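Local coordinates for protein angel homolog 2 (Homo sapiens, PDB 6RW0), which acts as a 2',3'-cyclic phosphatase of the CCR4 deadenylase family and probably binds the 3' untranslated regions of mRNA, at residues 49-54 with 422-427; 146-151 with 175-180; 366-371 with 389-394. All coordinates share one frame; numbering follows the deposited sequence.

Contact 1 of 3, residues 49-54 with 422-427; sequences KFDFSV and LAKFRL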
loop_
_atom_site.group_PDB
_atom_site.type_symbol
_atom_site.label_atom_id
_atom_site.label_comp_id
_atom_site.label_asym_id
_atom_site.label_seq_id
_atom_site.Cartn_x
_atom_site.Cartn_y
_atom_site.Cartn_z
ATOM N N LYS A 49 -22.886 -0.602 -15.392
ATOM C CA LYS A 49 -21.733 -0.818 -14.492
ATOM C C LYS A 49 -20.471 -0.218 -15.090
ATOM O O LYS A 49 -20.431 -0.006 -16.278
ATOM C CB LYS A 49 -21.508 -2.325 -14.362
ATOM C CG LYS A 49 -20.747 -2.910 -15.546
ATOM C CD LYS A 49 -21.171 -4.270 -15.989
ATOM C CE LYS A 49 -20.724 -4.612 -17.395
ATOM N NZ LYS A 49 -19.303 -4.293 -17.653
ATOM N N PHE A 50 -19.472 0.033 -14.249
ATOM C CA PHE A 50 -18.127 0.474 -14.665
ATOM C C PHE A 50 -17.163 -0.534 -14.038
ATOM O O PHE A 50 -17.151 -0.602 -12.846
ATOM C CB PHE A 50 -17.834 1.903 -14.220
ATOM C CG PHE A 50 -16.436 2.369 -14.522
ATOM C CD1 PHE A 50 -16.050 2.693 -15.805
ATOM C CD2 PHE A 50 -15.495 2.474 -13.517
ATOM C CE1 PHE A 50 -14.768 3.135 -16.074
ATOM C CE2 PHE A 50 -14.213 2.902 -13.792
ATOM C CZ PHE A 50 -13.847 3.231 -15.066
ATOM N N ASP A 51 -16.389 -1.266 -14.825
ATOM C CA ASP A 51 -15.458 -2.290 -14.309
ATOM C C ASP A 51 -14.045 -1.744 -14.472
ATOM O O ASP A 51 -13.793 -1.110 -15.461
ATOM C CB ASP A 51 -15.600 -3.614 -15.058
ATOM C CG ASP A 51 -16.883 -4.366 -14.765
ATOM O OD1 ASP A 51 -17.597 -3.977 -13.875
ATOM O OD2 ASP A 51 -17.127 -5.347 -15.451
ATOM N N PHE A 52 -13.179 -1.944 -13.491
ATOM C CA PHE A 52 -11.786 -1.473 -13.580
ATOM C C PHE A 52 -10.931 -2.357 -12.693
ATOM O O PHE A 52 -11.397 -2.862 -11.712
ATOM C CB PHE A 52 -11.663 0.002 -13.195
ATOM C CG PHE A 52 -11.973 0.302 -11.758
ATOM C CD1 PHE A 52 -13.271 0.358 -11.300
ATOM C CD2 PHE A 52 -10.951 0.505 -10.857
ATOM C CE1 PHE A 52 -13.542 0.629 -9.975
ATOM C CE2 PHE A 52 -11.226 0.776 -9.532
ATOM C CZ PHE A 52 -12.518 0.840 -9.094
ATOM N N SER A 53 -9.685 -2.486 -13.088
ATOM C CA SER A 53 -8.703 -3.266 -12.358
ATOM C C SER A 53 -7.637 -2.373 -11.736
ATOM O O SER A 53 -7.343 -1.278 -12.234
ATOM C CB SER A 53 -8.038 -4.297 -13.273
ATOM O OG SER A 53 -7.433 -3.660 -14.390
ATOM N N VAL A 54 -7.074 -2.859 -10.630
ATOM C CA VAL A 54 -6.085 -2.145 -9.832
ATOM C C VAL A 54 -4.950 -3.094 -9.491
ATOM O O VAL A 54 -5.189 -4.194 -8.974
ATOM C CB VAL A 54 -6.682 -1.597 -8.519
ATOM C CG1 VAL A 54 -5.599 -0.864 -7.701
ATOM C CG2 VAL A 54 -7.856 -0.694 -8.772
ATOM N N LEU A 422 -3.396 -7.752 -7.478
ATOM C CA LEU A 422 -4.229 -7.330 -8.595
ATOM C C LEU A 422 -5.668 -7.710 -8.318
ATOM O O LEU A 422 -5.949 -8.848 -7.928
ATOM C CB LEU A 422 -3.735 -7.973 -9.892
ATOM C CG LEU A 422 -4.447 -7.617 -11.195
ATOM C CD1 LEU A 422 -4.289 -6.156 -11.597
ATOM C CD2 LEU A 422 -3.924 -8.541 -12.317
ATOM N N ALA A 423 -6.575 -6.760 -8.545
ATOM C CA ALA A 423 -7.993 -6.963 -8.321
ATOM C C ALA A 423 -8.779 -6.374 -9.477
ATOM O O ALA A 423 -8.373 -5.371 -10.073
ATOM C CB ALA A 423 -8.442 -6.260 -7.041
ATOM N N LYS A 424 -9.938 -6.968 -9.748
ATOM C CA LYS A 424 -10.912 -6.381 -10.661
ATOM C C LYS A 424 -12.165 -6.022 -9.876
ATOM O O LYS A 424 -12.718 -6.871 -9.165
ATOM C CB LYS A 424 -11.281 -7.308 -11.812
ATOM C CG LYS A 424 -12.185 -6.597 -12.820
ATOM C CD LYS A 424 -12.186 -7.256 -14.192
ATOM C CE LYS A 424 -13.592 -7.279 -14.769
ATOM N NZ LYS A 424 -13.605 -7.503 -16.236
ATOM N N PHE A 425 -12.598 -4.784 -10.034
ATOM C CA PHE A 425 -13.755 -4.235 -9.304
ATOM C C PHE A 425 -14.887 -3.860 -10.258
ATOM O O PHE A 425 -14.642 -3.612 -11.410
ATOM C CB PHE A 425 -13.365 -2.964 -8.547
ATOM C CG PHE A 425 -12.389 -3.175 -7.423
ATOM C CD1 PHE A 425 -12.758 -3.812 -6.258
ATOM C CD2 PHE A 425 -11.096 -2.714 -7.535
ATOM C CE1 PHE A 425 -11.846 -4.004 -5.238
ATOM C CE2 PHE A 425 -10.190 -2.914 -6.517
ATOM C CZ PHE A 425 -10.567 -3.549 -5.370
ATOM N N ARG A 426 -16.094 -3.824 -9.720
ATOM C CA ARG A 426 -17.284 -3.367 -10.449
ATOM C C ARG A 426 -17.927 -2.222 -9.664
ATOM O O ARG A 426 -18.174 -2.395 -8.497
ATOM C CB ARG A 426 -18.320 -4.483 -10.594
ATOM C CG ARG A 426 -19.643 -3.989 -11.153
ATOM C CD ARG A 426 -20.424 -5.084 -11.849
ATOM N NE ARG A 426 -19.710 -5.599 -12.986
ATOM C CZ ARG A 426 -19.891 -6.809 -13.487
ATOM N NH1 ARG A 426 -20.817 -7.592 -12.984
ATOM N NH2 ARG A 426 -19.158 -7.230 -14.490
ATOM N N LEU A 427 -18.184 -1.095 -10.301
ATOM C CA LEU A 427 -18.992 -0.032 -9.693
ATOM C C LEU A 427 -20.370 -0.155 -10.348
ATOM O O LEU A 427 -20.449 0.029 -11.538
ATOM C CB LEU A 427 -18.357 1.319 -9.990
ATOM C CG LEU A 427 -19.201 2.518 -9.585
ATOM C CD1 LEU A 427 -19.486 2.498 -8.103
ATOM C CD2 LEU A 427 -18.524 3.802 -10.000
HETATM O O HOH W 1 -15.561 -6.234 -17.315
#
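F425 and F52 face each other in a hydrogen-bonded antiparallel pair, on the sheet face that also carries F50, V54, A423 and L427. F425 CB sits over one face of the F52 ring, displaced toward the rim, 4.2 Å from the ring centroid in a CH-pi contact. A chi1 of 66° sets F52 CG between the backbone N and the carbonyl carbon; the end of the side chain comes nearer to F425, and the two ring planes meet obliquely at 39°. V54 CG2 closes in on the edge of the F425 ring, 3.9 Å from F425 CE2. All of this face is buried.

The other face, with D51, S53, K424 and R426, is polar and partly exposed. The R426 guanidinium grips the D51 carboxylate side-on: NE reaches OD1 at 2.8 Å and NH2 reaches OD2 at 2.9 Å, each on a syn lone pair, with the two planes only 16° apart. K49 CD lies over a guanidinium face, and a weak bond of 3.3 Å joins K49 NZ to D51 OD2. A water links D51 OD2 to K424 NZ. An alanine at R426 would probably leave the D51 carboxylate without its two-point clamp and freer to turn. Strands 49-58 and 421-428 are antiparallel neighbours in one sheet, and F50 and F52 touch I189 of the other, consistent with the packed sheets of the DNase I-like sandwich.

Contact 2 of 3, residues 146-151 with 175-180; sequences SKFSLL and LLLQPK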
loop_
_atom_site.group_PDB
_atom_site.type_symbol
_atom_site.label_atom_id
_atom_site.label_comp_id
_atom_site.label_asym_id
_atom_site.label_seq_id
_atom_site.Cartn_x
_atom_site.Cartn_y
_atom_site.Cartn_z
ATOM N N SER A 146 -7.712 6.339 -21.184
ATOM C CA SER A 146 -8.931 5.825 -21.840
ATOM C C SER A 146 -10.019 5.510 -20.805
ATOM O O SER A 146 -11.156 5.473 -21.194
ATOM C CB SER A 146 -8.620 4.624 -22.687
ATOM O OG SER A 146 -8.350 3.481 -21.906
ATOM N N LYS A 147 -9.673 5.189 -19.558
ATOM C CA LYS A 147 -10.651 4.778 -18.526
ATOM C C LYS A 147 -11.031 5.900 -17.558
ATOM O O LYS A 147 -12.098 5.819 -17.024
ATOM C CB LYS A 147 -10.081 3.619 -17.709
ATOM C CG LYS A 147 -9.989 2.294 -18.439
ATOM C CD LYS A 147 -11.321 1.633 -18.684
ATOM C CE LYS A 147 -11.960 1.023 -17.460
ATOM N NZ LYS A 147 -13.149 0.210 -17.817
ATOM N N PHE A 148 -10.191 6.900 -17.343
ATOM C CA PHE A 148 -10.506 7.948 -16.350
ATOM C C PHE A 148 -9.948 9.314 -16.730
ATOM O O PHE A 148 -8.987 9.391 -17.455
ATOM C CB PHE A 148 -9.809 7.695 -15.003
ATOM C CG PHE A 148 -10.052 6.361 -14.357
ATOM C CD1 PHE A 148 -11.111 6.179 -13.506
ATOM C CD2 PHE A 148 -9.199 5.304 -14.579
ATOM C CE1 PHE A 148 -11.314 4.959 -12.908
ATOM C CE2 PHE A 148 -9.419 4.079 -13.988
ATOM C CZ PHE A 148 -10.473 3.910 -13.146
ATOM N N SER A 149 -10.585 10.353 -16.208
ATOM C CA SER A 149 -10.020 11.691 -16.171
ATOM C C SER A 149 -9.582 12.020 -14.749
ATOM O O SER A 149 -10.130 11.503 -13.771
ATOM C CB SER A 149 -11.035 12.753 -16.600
ATOM O OG SER A 149 -11.426 12.592 -17.956
ATOM N N LEU A 150 -8.606 12.906 -14.636
ATOM C CA LEU A 150 -8.050 13.278 -13.345
ATOM C C LEU A 150 -8.771 14.506 -12.810
ATOM O O LEU A 150 -8.796 15.551 -13.466
ATOM C CB LEU A 150 -6.574 13.585 -13.538
ATOM C CG LEU A 150 -5.763 13.980 -12.313
ATOM C CD1 LEU A 150 -5.846 12.939 -11.223
ATOM C CD2 LEU A 150 -4.338 14.204 -12.789
ATOM N N LEU A 151 -9.327 14.389 -11.605
ATOM C CA LEU A 151 -9.963 15.532 -10.964
ATOM C C LEU A 151 -9.023 16.263 -10.010
ATOM O O LEU A 151 -9.045 17.498 -9.951
ATOM C CB LEU A 151 -11.219 15.091 -10.209
ATOM C CG LEU A 151 -12.284 14.428 -11.086
ATOM C CD1 LEU A 151 -13.496 14.061 -10.251
ATOM C CD2 LEU A 151 -12.679 15.346 -12.219
ATOM N N LEU A 175 -5.404 10.283 -5.425
ATOM C CA LEU A 175 -5.967 10.872 -6.629
ATOM C C LEU A 175 -7.481 10.760 -6.571
ATOM O O LEU A 175 -8.029 9.797 -6.026
ATOM C CB LEU A 175 -5.486 10.173 -7.907
ATOM C CG LEU A 175 -3.988 10.079 -8.186
ATOM C CD1 LEU A 175 -3.738 9.637 -9.635
ATOM C CD2 LEU A 175 -3.231 11.351 -7.889
ATOM N N LEU A 176 -8.158 11.738 -7.149
ATOM C CA LEU A 176 -9.588 11.645 -7.386
ATOM C C LEU A 176 -9.774 11.540 -8.893
ATOM O O LEU A 176 -9.304 12.409 -9.634
ATOM C CB LEU A 176 -10.321 12.848 -6.811
ATOM C CG LEU A 176 -11.836 12.651 -6.793
ATOM C CD1 LEU A 176 -12.307 11.556 -5.835
ATOM C CD2 LEU A 176 -12.509 13.971 -6.442
ATOM N N LEU A 177 -10.392 10.447 -9.322
ATOM C CA LEU A 177 -10.531 10.098 -10.750
ATOM C C LEU A 177 -11.999 10.064 -11.166
ATOM O O LEU A 177 -12.791 9.634 -10.393
ATOM C CB LEU A 177 -9.921 8.718 -11.003
ATOM C CG LEU A 177 -8.460 8.530 -10.624
ATOM C CD1 LEU A 177 -8.028 7.116 -10.939
ATOM C CD2 LEU A 177 -7.566 9.514 -11.346
ATOM N N GLN A 178 -12.308 10.506 -12.376
ATOM C CA GLN A 178 -13.679 10.457 -12.906
ATOM C C GLN A 178 -13.726 9.334 -13.944
ATOM O O GLN A 178 -13.043 9.450 -14.940
ATOM C CB GLN A 178 -14.071 11.786 -13.534
ATOM C CG GLN A 178 -15.506 11.786 -14.029
ATOM C CD GLN A 178 -16.483 11.538 -12.915
ATOM O OE1 GLN A 178 -16.363 12.086 -11.842
ATOM N NE2 GLN A 178 -17.439 10.668 -13.146
ATOM N N PRO A 179 -14.504 8.259 -13.739
ATOM C CA PRO A 179 -14.635 7.225 -14.749
ATOM C C PRO A 179 -15.137 7.823 -16.073
ATOM O O PRO A 179 -15.992 8.628 -16.025
ATOM C CB PRO A 179 -15.661 6.265 -14.148
ATOM C CG PRO A 179 -15.489 6.450 -12.676
ATOM C CD PRO A 179 -15.223 7.929 -12.521
ATOM N N LYS A 180 -14.573 7.399 -17.199
ATOM C CA LYS A 180 -14.948 7.905 -18.535
ATOM C C LYS A 180 -16.086 7.067 -19.104
ATOM O O LYS A 180 -15.794 6.115 -19.785
ATOM C CB LYS A 180 -13.742 7.832 -19.462
ATOM C CG LYS A 180 -12.825 9.025 -19.373
ATOM C CD LYS A 180 -11.959 9.191 -20.566
ATOM C CE LYS A 180 -10.980 10.315 -20.368
ATOM N NZ LYS A 180 -9.974 10.358 -21.440
HETATM O O HOH W 2 -13.872 4.258 -20.295
#
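The F148 ring is packed against L177, whose CD1 stands over one face, 4.1 Å from the ring centroid and 13° off the normal, a CH-pi contact. The Q178 carbonyl oxygen lies at the ring's edge, near its plane, while P179 CA comes in obliquely, 3.9 Å from F148 CD1. F148, L177 and P179 are buried, and F143 of strand 137-144 packs against F148, L150 and L177. L150, itself partly exposed, extends the apolar patch, its CD1 3.8 Å from L177 CD2.

The second flat group, the Q178 amide, is on the other face. Its OE1 lies 3.8 Å from L151 CD1, and its NE2 is hydrogen-bonded to the carbonyl of C186. L151 also leans its CD1 on L176 CD2.

S149 and Q178 form the hydrogen-bonded antiparallel pair, S149 N giving to Q178 O and Q178 N to S149 O, and L151 N bonds to L176 O. At the loop end K180 N reaches K147 O at 2.9 Å, the donor standing 42° out of the carbonyl plane; this bond lies past the end of the strand pairing. A water that donates to both S146 O and K180 O spans the two segments beyond it. The extended K180 side chain runs across the first segment, CE 3.3 Å from S149 OG, and ends with NZ bonded to the carbonyl of H145.

The chemistry thus divides by face: aromatic and leucine carbons make the apolar side, whereas at the exposed loop end the water joins S146 and K180 directly, and the polar ends of Q178 and K180 are satisfied by the neighbouring carbonyls of C186 and H145.

Contact 3 of 3, residues 366-371 with 389-394; sequences IFYSAE and LKLLAR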
loop_
_atom_site.group_PDB
_atom_site.type_symbol
_atom_site.label_atom_id
_atom_site.label_comp_id
_atom_site.label_asym_id
_atom_site.label_seq_id
_atom_site.Cartn_x
_atom_site.Cartn_y
_atom_site.Cartn_z
ATOM N N ILE A 366 -4.644 -4.369 -0.917
ATOM C CA ILE A 366 -5.612 -3.523 -1.609
ATOM C C ILE A 366 -6.866 -3.526 -0.745
ATOM O O ILE A 366 -7.517 -4.570 -0.589
ATOM C CB ILE A 366 -5.924 -4.004 -3.032
ATOM C CG1 ILE A 366 -4.675 -4.021 -3.918
ATOM C CG2 ILE A 366 -6.965 -3.064 -3.650
ATOM C CD1 ILE A 366 -4.857 -4.677 -5.288
ATOM N N PHE A 367 -7.197 -2.378 -0.165
ATOM C CA PHE A 367 -8.428 -2.185 0.582
ATOM C C PHE A 367 -9.408 -1.419 -0.298
ATOM O O PHE A 367 -9.005 -0.625 -1.152
ATOM C CB PHE A 367 -8.158 -1.380 1.846
ATOM C CG PHE A 367 -7.267 -2.066 2.843
ATOM C CD1 PHE A 367 -7.750 -3.097 3.622
ATOM C CD2 PHE A 367 -5.959 -1.632 3.047
ATOM C CE1 PHE A 367 -6.940 -3.702 4.574
ATOM C CE2 PHE A 367 -5.150 -2.224 4.006
ATOM C CZ PHE A 367 -5.636 -3.270 4.750
ATOM N N TYR A 368 -10.700 -1.681 -0.111
ATOM C CA TYR A 368 -11.704 -1.025 -0.941
ATOM C C TYR A 368 -13.000 -0.823 -0.166
ATOM O O TYR A 368 -13.322 -1.582 0.748
ATOM C CB TYR A 368 -11.973 -1.829 -2.223
ATOM C CG TYR A 368 -12.597 -3.196 -1.996
ATOM C CD1 TYR A 368 -13.954 -3.404 -2.191
ATOM C CD2 TYR A 368 -11.823 -4.283 -1.590
ATOM C CE1 TYR A 368 -14.532 -4.653 -1.987
ATOM C CE2 TYR A 368 -12.391 -5.529 -1.382
ATOM C CZ TYR A 368 -13.746 -5.709 -1.577
ATOM O OH TYR A 368 -14.330 -6.943 -1.373
ATOM N N SER A 369 -13.742 0.216 -0.559
ATOM C CA SER A 369 -15.051 0.490 0.014
ATOM C C SER A 369 -16.003 -0.646 -0.269
ATOM O O SER A 369 -16.220 -0.992 -1.432
ATOM C CB SER A 369 -15.651 1.701 -0.693
ATOM O OG SER A 369 -14.975 2.860 -0.333
ATOM N N ALA A 370 -16.636 -1.173 0.774
ATOM C CA ALA A 370 -17.562 -2.271 0.542
ATOM C C ALA A 370 -18.678 -2.301 1.574
ATOM O O ALA A 370 -18.508 -1.873 2.719
ATOM C CB ALA A 370 -16.842 -3.628 0.549
ATOM N N GLU A 371 -19.821 -2.836 1.142
ATOM C CA GLU A 371 -20.946 -3.134 2.016
ATOM C C GLU A 371 -20.556 -4.238 2.991
ATOM O O GLU A 371 -20.806 -4.142 4.188
ATOM C CB GLU A 371 -22.147 -3.619 1.199
ATOM C CG GLU A 371 -22.526 -2.739 0.025
ATOM C CD GLU A 371 -23.333 -1.523 0.435
ATOM O OE1 GLU A 371 -23.386 -1.225 1.647
ATOM O OE2 GLU A 371 -23.917 -0.870 -0.455
ATOM N N LEU A 389 -17.973 -0.920 -3.691
ATOM C CA LEU A 389 -17.472 -1.545 -4.926
ATOM C C LEU A 389 -17.670 -3.048 -4.774
ATOM O O LEU A 389 -17.639 -3.524 -3.666
ATOM C CB LEU A 389 -15.986 -1.245 -5.088
ATOM C CG LEU A 389 -15.640 0.178 -5.489
ATOM C CD1 LEU A 389 -14.145 0.396 -5.353
ATOM C CD2 LEU A 389 -16.111 0.466 -6.898
ATOM N N LYS A 390 -17.891 -3.752 -5.869
ATOM C CA LYS A 390 -17.980 -5.220 -5.841
ATOM C C LYS A 390 -16.641 -5.773 -6.316
ATOM O O LYS A 390 -16.141 -5.319 -7.324
ATOM C CB LYS A 390 -19.106 -5.724 -6.743
ATOM C CG LYS A 390 -20.471 -5.159 -6.412
ATOM C CD LYS A 390 -21.179 -5.900 -5.315
ATOM C CE LYS A 390 -22.664 -5.588 -5.273
ATOM N NZ LYS A 390 -23.290 -5.657 -6.618
ATOM N N LEU A 391 -16.074 -6.684 -5.553
ATOM C CA LEU A 391 -14.860 -7.369 -5.976
ATOM C C LEU A 391 -15.256 -8.497 -6.918
ATOM O O LEU A 391 -15.966 -9.426 -6.519
ATOM C CB LEU A 391 -14.108 -7.933 -4.776
ATOM C CG LEU A 391 -12.846 -8.706 -5.151
ATOM C CD1 LEU A 391 -11.830 -7.810 -5.813
ATOM C CD2 LEU A 391 -12.246 -9.350 -3.914
ATOM N N LEU A 392 -14.807 -8.411 -8.166
ATOM C CA LEU A 392 -15.124 -9.448 -9.140
ATOM C C LEU A 392 -14.098 -10.574 -9.144
ATOM O O LEU A 392 -14.464 -11.746 -9.297
ATOM C CB LEU A 392 -15.178 -8.834 -10.539
ATOM C CG LEU A 392 -16.218 -7.749 -10.801
ATOM C CD1 LEU A 392 -16.050 -7.204 -12.224
ATOM C CD2 LEU A 392 -17.614 -8.311 -10.593
ATOM N N ALA A 393 -12.817 -10.242 -8.999
ATOM C CA ALA A 393 -11.758 -11.234 -9.112
ATOM C C ALA A 393 -10.482 -10.687 -8.492
ATOM O O ALA A 393 -10.300 -9.475 -8.353
ATOM C CB ALA A 393 -11.492 -11.588 -10.579
ATOM N N ARG A 394 -9.588 -11.606 -8.136
ATOM C CA ARG A 394 -8.275 -11.246 -7.621
ATOM C C ARG A 394 -7.257 -12.250 -8.141
ATOM O O ARG A 394 -7.597 -13.391 -8.465
ATOM C CB ARG A 394 -8.249 -11.228 -6.091
ATOM C CG ARG A 394 -8.535 -12.571 -5.468
ATOM C CD ARG A 394 -8.725 -12.460 -3.963
ATOM N NE ARG A 394 -9.097 -13.772 -3.454
ATOM C CZ ARG A 394 -9.844 -13.995 -2.382
ATOM N NH1 ARG A 394 -10.310 -12.988 -1.658
ATOM N NH2 ARG A 394 -10.119 -15.245 -2.036
HETATM O O HOH W 3 -16.937 -7.220 -2.845
HETATM O O HOH W 4 -19.948 -3.336 -1.744
#
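Y368 meets L389 and L391, two residues of the other segment. The L389 carbonyl oxygen lies at the ring edge, near the ring plane, 3.7 Å from Y368 CE1, and L389 CB is 4.1 Å from Y368 CD1. L391 CB lies obliquely to the ring near its hydroxyl end: it is 3.6 Å from Y368 OH, and the two side chains cross at about a right angle. Y368 CG lies between the backbone N and the carbonyl carbon (chi1 65°), a crowded position.

One direct hydrogen bond joins the backbones, L389 N to S369 O at 2.9 Å. Its donor is tilted 31° from the carbonyl plane. Two waters extend this single link. The first bridges Y368 OH and L391 N, accepting from the amide; the second accepts from E371 N and donates to L389 O, 3.0 Å away.

The second shell packs around these groups. The F425 ring meets that of Y368, with planes at about 50°, and V339 and S337 also touch Y368. S369 OG bonds to the amide of I231, while L389 packs on P230 and V232. Past L391, L392 and A393 both face K424 in a classic beta bulge.

Strand 359-369 pairs with strand 231-236, strand 390-395 with strand 421-428, so the contact spans two different sheets. Side-chain packing with one backbone bond and bridging waters, in place of a ladder, is consistent with a meeting of the two sheets of the endonuclease/exonuclease/phosphatase sandwich.

Contacts 2 and 3 come in series along the chain, both nested within the loop that contact 1 closes by pairing an early strand with a C-terminal one. The centre of contact 1 is about 8 Å from that of contact 3 and about 13 Å from that of contact 2; contacts 2 and 3 are about 18 Å apart and do not touch. Strand 421-428 pairs with strand 390-395, uniting contacts 1 and 3. D51 O with K147 NZ, and F50 with F148, join contact 1 to contact 2. Contact 1 thus belongs to one sheet, contact 2 to the other and contact 3 to both; together they probably pin the two sheets to each other, as in the DNase I-like fold.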